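Local structure of homoserine kinase (Cytophaga hutchinsonii, 4P52) at residues F47-P52 against Y319-N324. The protein probably catalyses the ATP-dependent phosphorylation of L-homoserine to O-phospho-L-homoserine, as a member of the GHMP kinase family. Sequence-based numbering, arbitrary orientation.
Sequences FAVDNP and YVSTVN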
ATOM      1  N   PHE A  47       8.714   5.450 -11.230  1.00 19.40           N
ATOM      2  CA  PHE A  47       8.100   5.895 -12.472  1.00 19.60           C
ATOM      3  C   PHE A  47       9.131   6.537 -13.377  1.00 19.45           C
ATOM      4  O   PHE A  47      10.158   7.026 -12.900  1.00 18.87           O
ATOM      5  CB  PHE A  47       6.916   6.832 -12.196  1.00 19.73           C
ATOM      6  CG  PHE A  47       7.301   8.154 -11.603  1.00 19.33           C
ATOM      7  CD1 PHE A  47       7.732   9.203 -12.425  1.00 18.40           C
ATOM      8  CD2 PHE A  47       7.200   8.374 -10.216  1.00 19.80           C
ATOM      9  CE1 PHE A  47       8.059  10.437 -11.889  1.00 18.42           C
ATOM     10  CE2 PHE A  47       7.531   9.612  -9.657  1.00 19.18           C
ATOM     11  CZ  PHE A  47       7.964  10.643 -10.507  1.00 19.51           C
ATOM     12  N   ALA A  48       8.863   6.522 -14.685  1.00 20.03           N
ATOM     13  CA  ALA A  48       9.824   7.025 -15.676  1.00 18.56           C
ATOM     14  C   ALA A  48       9.535   8.462 -16.001  1.00 19.41           C
ATOM     15  O   ALA A  48       8.385   8.903 -15.975  1.00 19.85           O
ATOM     16  CB  ALA A  48       9.776   6.182 -16.924  1.00 17.80           C
ATOM     17  N   VAL A  49      10.575   9.222 -16.306  1.00 20.37           N
ATOM     18  CA  VAL A  49      10.336  10.585 -16.751  1.00 21.26           C
ATOM     19  C   VAL A  49      10.844  10.728 -18.163  1.00 21.34           C
ATOM     20  O   VAL A  49      11.375   9.766 -18.690  1.00 20.50           O
ATOM     21  CB  VAL A  49      10.942  11.632 -15.797  1.00 21.19           C
ATOM     22  CG1 VAL A  49      10.140  11.650 -14.506  1.00 21.14           C
ATOM     23  CG2 VAL A  49      12.421  11.360 -15.557  1.00 20.65           C
ATOM     24  N   ASP A  50      10.642  11.901 -18.773  1.00 23.34           N
ATOM     25  CA  ASP A  50      11.036  12.131 -20.175  1.00 25.90           C
ATOM     26  C   ASP A  50      12.547  12.302 -20.320  1.00 25.92           C
ATOM     27  O   ASP A  50      13.114  11.831 -21.310  1.00 26.88           O
ATOM     28  CB  ASP A  50      10.372  13.385 -20.748  1.00 29.88           C
ATOM     29  CG  ASP A  50       8.856  13.247 -20.939  1.00 38.11           C
ATOM     30  OD1 ASP A  50       8.283  12.124 -20.830  1.00 38.35           O
ATOM     31  OD2 ASP A  50       8.225  14.308 -21.210  1.00 44.47           O
ATOM     32  N   ASN A  51      13.172  12.991 -19.347  1.00 24.60           N
ATOM     33  CA  ASN A  51      14.583  13.380 -19.379  1.00 25.01           C
ATOM     34  C   ASN A  51      15.111  13.457 -17.968  1.00 26.05           C
ATOM     35  O   ASN A  51      14.365  13.765 -17.058  1.00 26.72           O
ATOM     36  CB  ASN A  51      14.758  14.767 -19.980  1.00 26.09           C
ATOM     37  CG  ASN A  51      14.329  14.827 -21.418  1.00 27.89           C
ATOM     38  OD1 ASN A  51      15.074  14.389 -22.314  1.00 30.03           O
ATOM     39  ND2 ASN A  51      13.117  15.330 -21.658  1.00 25.50           N
ATOM     40  N   PRO A  52      16.409  13.186 -17.784  1.00 25.25           N
ATOM     41  CA  PRO A  52      17.281  12.775 -18.876  1.00 25.25           C
ATOM     42  C   PRO A  52      17.231  11.247 -19.093  1.00 25.94           C
ATOM     43  O   PRO A  52      16.201  10.621 -18.815  1.00 25.71           O
ATOM     44  CB  PRO A  52      18.653  13.279 -18.421  1.00 25.48           C
ATOM     45  CG  PRO A  52      18.599  13.208 -16.930  1.00 25.07           C
ATOM     46  CD  PRO A  52      17.143  13.388 -16.525  1.00 24.88           C
ATOM     47  N   TYR A 319      14.375  19.308 -14.459  1.00 25.12           N
ATOM     48  CA  TYR A 319      13.614  18.695 -15.544  1.00 26.09           C
ATOM     49  C   TYR A 319      12.142  18.624 -15.146  1.00 25.40           C
ATOM     50  O   TYR A 319      11.822  18.341 -13.980  1.00 26.81           O
ATOM     51  CB  TYR A 319      14.108  17.275 -15.815  1.00 27.35           C
ATOM     52  CG  TYR A 319      15.583  17.183 -16.027  1.00 27.91           C
ATOM     53  CD1 TYR A 319      16.443  17.011 -14.951  1.00 27.04           C
ATOM     54  CD2 TYR A 319      16.125  17.268 -17.330  1.00 29.72           C
ATOM     55  CE1 TYR A 319      17.808  16.918 -15.154  1.00 30.31           C
ATOM     56  CE2 TYR A 319      17.497  17.200 -17.552  1.00 29.95           C
ATOM     57  CZ  TYR A 319      18.325  17.029 -16.465  1.00 32.24           C
ATOM     58  OH  TYR A 319      19.669  16.936 -16.671  1.00 36.65           O
ATOM     59  N   VAL A 320      11.254  18.850 -16.102  1.00 22.87           N
ATOM     60  CA  VAL A 320       9.839  18.887 -15.803  1.00 23.33           C
ATOM     61  C   VAL A 320       9.154  18.046 -16.850  1.00 25.76           C
ATOM     62  O   VAL A 320       9.390  18.232 -18.045  1.00 27.22           O
ATOM     63  CB  VAL A 320       9.301  20.338 -15.857  1.00 23.17           C
ATOM     64  CG1 VAL A 320       7.794  20.373 -15.783  1.00 22.58           C
ATOM     65  CG2 VAL A 320       9.867  21.165 -14.713  1.00 23.38           C
ATOM     66  N   SER A 321       8.335  17.097 -16.414  1.00 26.56           N
ATOM     67  CA  SER A 321       7.543  16.314 -17.351  1.00 27.52           C
ATOM     68  C   SER A 321       6.394  15.614 -16.665  1.00 26.49           C
ATOM     69  O   SER A 321       6.378  15.503 -15.450  1.00 26.87           O
ATOM     70  CB  SER A 321       8.420  15.284 -18.091  1.00 29.30           C
ATOM     71  OG  SER A 321       8.684  14.118 -17.322  1.00 30.05           O
ATOM     72  N   THR A 322       5.427  15.153 -17.457  1.00 25.40           N
ATOM     73  CA  THR A 322       4.484  14.136 -16.990  1.00 24.61           C
ATOM     74  C   THR A 322       5.222  12.770 -16.917  1.00 23.47           C
ATOM     75  O   THR A 322       6.372  12.656 -17.354  1.00 23.62           O
ATOM     76  CB  THR A 322       3.222  14.059 -17.896  1.00 24.49           C
ATOM     77  OG1 THR A 322       3.599  13.699 -19.232  1.00 23.91           O
ATOM     78  CG2 THR A 322       2.470  15.404 -17.920  1.00 23.92           C
ATOM     79  N   VAL A 323       4.566  11.747 -16.376  1.00 22.26           N
ATOM     80  CA  VAL A 323       5.106  10.397 -16.366  1.00 21.98           C
ATOM     81  C   VAL A 323       5.255   9.901 -17.798  1.00 23.85           C
ATOM     82  O   VAL A 323       4.326  10.025 -18.617  1.00 26.72           O
ATOM     83  CB  VAL A 323       4.175   9.452 -15.572  1.00 22.53           C
ATOM     84  CG1 VAL A 323       4.634   7.989 -15.691  1.00 22.76           C
ATOM     85  CG2 VAL A 323       4.102   9.887 -14.111  1.00 20.41           C
ATOM     86  N   ASN A 324       6.425   9.355 -18.113  1.00 23.10           N
ATOM     87  CA  ASN A 324       6.740   8.907 -19.452  1.00 21.73           C
ATOM     88  C   ASN A 324       6.169   7.506 -19.634  1.00 22.33           C
ATOM     89  O   ASN A 324       6.675   6.546 -19.067  1.00 22.07           O
ATOM     90  CB  ASN A 324       8.257   8.972 -19.637  1.00 21.49           C
ATOM     91  CG  ASN A 324       8.754   8.287 -20.916  1.00 21.37           C
ATOM     92  OD1 ASN A 324       7.973   7.758 -21.728  1.00 22.18           O
ATOM     93  ND2 ASN A 324      10.081   8.254 -21.070  1.00 19.54           N
TER
HETATM   94  O   HOH W   1       5.691  15.808 -20.266  1.00 35.32           O
HETATM   95  O   HOH W   2       5.642  12.307 -20.514  1.00 39.74           O
HETATM   96  O   HOH W   3      11.592  16.598 -19.453  1.00 33.63           O
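Ala48 and Asn324 join the two backbones directly: the N of Asn324 donates to the O of Ala48 at 2.9 Å in a nearly straight bond. The chains run in roughly opposite directions and diverge, from 4.8 Å between the CA atoms of Val49 and Asn324 to 6.6 Å between those of Asn51 and Tyr319, and beyond this single backbone bond, side chains and water make the links. Asn324 continues the grip with its amide, whose ND2 reaches the O of Val49 at 3.1 Å from above the carbonyl plane, while its OD1 accepts from the backbone N of Gln326 and Gly327. Asparagine suits this place because one flat group both donates and accepts. Ser321 serves where the chain turns at Asp50: with OG between backbone N and carbonyl carbon (chi1 80°), the hydroxyl accepts from the N of Asp50 at 3.3 Å and gives its proton to the O of Thr322. The Asp50 carboxylate sets OD2 against the CB of Ser321 and OD1 against that of Asn324, and one water links its OD2 to the N of Thr322. At the other end, the cis peptide before Pro52 probably helps to set its CD over the centre of one face of the Tyr319 ring, 3.7 Å from the centroid in a CH-pi contact, only 7° off the normal. Replacing Tyr319 by an alanine would probably leave Pro52 without its aromatic platform and open a gap beside Asn51. Phe47 adds an apolar touch on Val323. Strand 45-49 belongs to the mixed sheet and strand 316-322 edges the four-stranded antiparallel sheet, so the contact joins the two sheets of this GHMP kinase through one backbone bond, the Asn324 and Ser321 side chains that meet the Val49 O and the Asp50 N, and bridging water, with apolar packing beside them.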